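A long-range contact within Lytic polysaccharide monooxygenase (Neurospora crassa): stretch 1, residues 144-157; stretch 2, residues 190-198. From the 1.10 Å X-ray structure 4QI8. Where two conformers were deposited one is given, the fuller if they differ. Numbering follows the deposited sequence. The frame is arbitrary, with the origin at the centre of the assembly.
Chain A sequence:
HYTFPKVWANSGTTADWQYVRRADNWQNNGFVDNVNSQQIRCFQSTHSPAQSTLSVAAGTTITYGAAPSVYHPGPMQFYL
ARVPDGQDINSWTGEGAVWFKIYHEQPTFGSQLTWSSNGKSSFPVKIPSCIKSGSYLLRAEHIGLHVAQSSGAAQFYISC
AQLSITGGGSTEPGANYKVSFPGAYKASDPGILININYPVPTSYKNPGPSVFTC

Stretch 1 144-157: GLHVAQSSGAAQFY
Stretch 2, residues 190-198: PGILININY

Residues 144-157 leave Gly144 through overlapping type I turns, Leu145-Ala148 and Val147-Ser150, then a type II turn, Ser150-Ala153, before strand 155-157. Residues 190-198, without regular structure, pack against them in antiparallel register, with CA-CA distances of 6.8 Å for His146-Ile196, 4.5 Å for Gln149-Asn195 and 6.0 Å for Ala154-Ile192.

A backbone hydrogen bond runs from Ile194 N to Ala148 O (3.0 Å, 161°); Leu193 CA adds a CA-H...O contact to Ala148 O at 3.4 Å.

Leu145 (chi1 m, chi2 t) gives up most surface. Its CA-CB bond points toward the partner, bringing CD2 4.0 Å from Ile194 CG2 and CB 4.0 Å from Ile196 CD1; a branched apolar side chain suits this buried site.

Ile192 (m, t; phi/psi -115/-49) comes next, its CA-CB bond pointing sideways. CG2 lies 3.9 Å from Ala154 CB, and CD1 is 3.9 Å from Phe156 CZ, at the edge of the ring. Ala148 is small enough for its CB to sit 3.3 Å from Ile192 O.

Leu193 (t, p) brings CD1 3.4 Å from Ser151 N, covering turn backbone.

Water 1 donates to Leu145 O and Ile194 O (both 2.7 Å) and accepts from Ile196 N (2.9 Å), satisfying backbone groups that do not meet directly.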

# COMPACT_ATOMS: atom_id res chain seq x y z
N GLY A 144 -2.37 0.95 11.28
CA GLY A 144 -2.23 0.70 12.70
C GLY A 144 -3.56 0.91 13.40
O GLY A 144 -4.13 2.00 13.35
N LEU A 145 -4.04 -0.15 14.05
CA LEU A 145 -5.40 -0.20 14.58
C LEU A 145 -5.51 -0.19 16.11
O LEU A 145 -6.59 -0.39 16.66
CB LEU A 145 -6.13 -1.44 14.04
CG LEU A 145 -6.33 -1.46 12.53
CD1 LEU A 145 -6.92 -2.79 12.13
CD2 LEU A 145 -7.23 -0.32 12.07
N HIS A 146 -4.40 0.01 16.80
CA HIS A 146 -4.38 -0.11 18.25
C HIS A 146 -5.36 0.81 18.98
O HIS A 146 -5.81 0.44 20.07
CB HIS A 146 -2.97 0.05 18.81
CG HIS A 146 -2.23 1.22 18.25
ND1 HIS A 146 -1.87 1.30 16.92
CD2 HIS A 146 -1.79 2.36 18.83
CE1 HIS A 146 -1.24 2.45 16.72
NE2 HIS A 146 -1.18 3.11 17.86
N VAL A 147 -5.66 1.99 18.43
CA VAL A 147 -6.60 2.93 19.06
C VAL A 147 -7.76 3.29 18.13
O VAL A 147 -8.44 4.30 18.32
CB VAL A 147 -5.88 4.20 19.58
CG1 VAL A 147 -4.92 3.84 20.72
CG2 VAL A 147 -5.11 4.93 18.47
N ALA A 148 -8.05 2.41 17.17
CA ALA A 148 -8.94 2.71 16.07
C ALA A 148 -10.44 2.65 16.37
O ALA A 148 -11.25 2.77 15.47
CB ALA A 148 -8.61 1.81 14.90
N GLN A 149 -10.81 2.50 17.64
CA GLN A 149 -12.23 2.45 17.97
C GLN A 149 -12.92 3.81 17.84
O GLN A 149 -14.15 3.88 17.86
CB GLN A 149 -12.44 1.92 19.38
CG GLN A 149 -12.04 2.90 20.43
CD GLN A 149 -12.16 2.33 21.79
OE1 GLN A 149 -12.89 1.37 22.00
NE2 GLN A 149 -11.44 2.90 22.74
N SER A 150 -12.12 4.87 17.73
CA SER A 150 -12.64 6.22 17.54
C SER A 150 -12.47 6.65 16.09
O SER A 150 -11.49 6.31 15.45
CB SER A 150 -11.90 7.20 18.45
OG SER A 150 -12.17 6.91 19.81
N SER A 151 -13.42 7.43 15.59
CA SER A 151 -13.30 7.94 14.23
C SER A 151 -12.05 8.79 14.09
O SER A 151 -11.74 9.63 14.95
CB SER A 151 -14.53 8.77 13.86
OG SER A 151 -14.49 9.14 12.50
N GLY A 152 -11.33 8.56 12.99
CA GLY A 152 -10.12 9.31 12.70
C GLY A 152 -8.91 8.87 13.50
O GLY A 152 -7.91 9.59 13.49
N ALA A 153 -8.97 7.70 14.14
CA ALA A 153 -7.88 7.22 14.99
C ALA A 153 -7.01 6.13 14.37
O ALA A 153 -5.94 5.84 14.89
CB ALA A 153 -8.41 6.78 16.34
N ALA A 154 -7.46 5.50 13.29
CA ALA A 154 -6.62 4.56 12.56
C ALA A 154 -5.42 5.31 11.98
O ALA A 154 -5.55 6.43 11.51
CB ALA A 154 -7.42 3.89 11.45
N GLN A 155 -4.26 4.66 12.00
CA GLN A 155 -3.01 5.29 11.61
C GLN A 155 -2.48 4.65 10.32
O GLN A 155 -2.03 3.51 10.33
CB GLN A 155 -1.97 5.13 12.72
CG GLN A 155 -2.41 5.80 14.01
CD GLN A 155 -1.41 5.68 15.15
OE1 GLN A 155 -0.36 5.04 15.03
NE2 GLN A 155 -1.76 6.28 16.28
N PHE A 156 -2.53 5.39 9.22
CA PHE A 156 -2.08 4.88 7.93
C PHE A 156 -0.64 5.32 7.65
O PHE A 156 -0.33 6.52 7.65
CB PHE A 156 -2.98 5.37 6.79
CG PHE A 156 -4.41 4.89 6.87
CD1 PHE A 156 -5.33 5.52 7.69
CD2 PHE A 156 -4.83 3.84 6.08
CE1 PHE A 156 -6.65 5.08 7.73
CE2 PHE A 156 -6.14 3.41 6.11
CZ PHE A 156 -7.05 4.04 6.95
N TYR A 157 0.23 4.34 7.40
CA TYR A 157 1.64 4.57 7.08
C TYR A 157 1.81 4.14 5.62
O TYR A 157 1.63 2.97 5.31
CB TYR A 157 2.54 3.77 8.03
CG TYR A 157 2.34 4.15 9.48
CD1 TYR A 157 3.08 5.20 10.04
CD2 TYR A 157 1.43 3.48 10.29
CE1 TYR A 157 2.90 5.57 11.36
CE2 TYR A 157 1.26 3.84 11.62
CZ TYR A 157 2.00 4.89 12.15
OH TYR A 157 1.85 5.29 13.45
N PRO A 190 -15.68 -0.87 8.55
CA PRO A 190 -15.56 -1.75 9.72
C PRO A 190 -14.16 -2.28 9.99
O PRO A 190 -13.93 -2.82 11.08
CB PRO A 190 -16.52 -2.90 9.39
CG PRO A 190 -16.65 -2.87 7.93
CD PRO A 190 -16.61 -1.42 7.55
N GLY A 191 -13.23 -2.14 9.05
CA GLY A 191 -11.84 -2.46 9.28
C GLY A 191 -10.97 -1.25 9.60
O GLY A 191 -9.75 -1.39 9.74
N ILE A 192 -11.60 -0.08 9.71
CA ILE A 192 -10.93 1.18 10.03
C ILE A 192 -11.42 1.71 11.39
O ILE A 192 -10.60 2.09 12.24
CB ILE A 192 -11.14 2.21 8.89
CG1 ILE A 192 -10.42 1.73 7.64
CG2 ILE A 192 -10.64 3.59 9.30
CD1 ILE A 192 -10.67 2.57 6.40
N LEU A 193 -12.74 1.73 11.57
CA LEU A 193 -13.37 2.05 12.85
C LEU A 193 -13.62 0.72 13.53
O LEU A 193 -14.59 0.02 13.22
CB LEU A 193 -14.69 2.79 12.63
CG LEU A 193 -15.36 3.31 13.90
CD1 LEU A 193 -14.57 4.48 14.43
CD2 LEU A 193 -16.82 3.70 13.66
N ILE A 194 -12.75 0.36 14.47
CA ILE A 194 -12.76 -0.97 15.03
C ILE A 194 -12.03 -0.98 16.35
O ILE A 194 -10.97 -0.36 16.50
CB ILE A 194 -12.10 -1.99 14.03
CG1 ILE A 194 -12.10 -3.41 14.60
CG2 ILE A 194 -10.70 -1.56 13.63
CD1 ILE A 194 -11.65 -4.46 13.61
N ASN A 195 -12.62 -1.70 17.31
CA ASN A 195 -11.94 -2.02 18.56
C ASN A 195 -11.34 -3.41 18.45
O ASN A 195 -12.07 -4.41 18.48
CB ASN A 195 -12.93 -1.96 19.72
CG ASN A 195 -12.36 -2.50 20.99
OD1 ASN A 195 -11.14 -2.60 21.17
ND2 ASN A 195 -13.24 -2.88 21.91
N ILE A 196 -10.01 -3.48 18.30
CA ILE A 196 -9.34 -4.78 18.14
C ILE A 196 -8.98 -5.39 19.47
O ILE A 196 -8.44 -6.49 19.51
CB ILE A 196 -8.08 -4.71 17.22
CG1 ILE A 196 -7.00 -3.83 17.84
CG2 ILE A 196 -8.46 -4.23 15.83
CD1 ILE A 196 -5.66 -3.97 17.16
N ASN A 197 -9.28 -4.72 20.56
CA ASN A 197 -8.75 -5.12 21.82
C ASN A 197 -9.77 -6.05 22.49
O ASN A 197 -9.78 -7.26 22.22
CB ASN A 197 -8.34 -3.86 22.59
CG ASN A 197 -7.27 -3.06 21.83
OD1 ASN A 197 -7.44 -1.87 21.49
ND2 ASN A 197 -6.17 -3.71 21.55
N TYR A 198 -10.65 -5.52 23.31
CA TYR A 198 -11.63 -6.38 24.01
C TYR A 198 -13.01 -5.75 23.97
O TYR A 198 -13.13 -4.61 24.21
CB TYR A 198 -11.21 -6.58 25.46
CG TYR A 198 -9.95 -7.39 25.60
CD1 TYR A 198 -9.99 -8.77 25.59
CD2 TYR A 198 -8.73 -6.77 25.72
CE1 TYR A 198 -8.85 -9.53 25.70
CE2 TYR A 198 -7.58 -7.51 25.83
CZ TYR A 198 -7.64 -8.90 25.81
OH TYR A 198 -6.47 -9.62 25.92
O HOH W 1 -8.83 -0.85 18.11
O HOH W 2 -10.56 4.72 13.23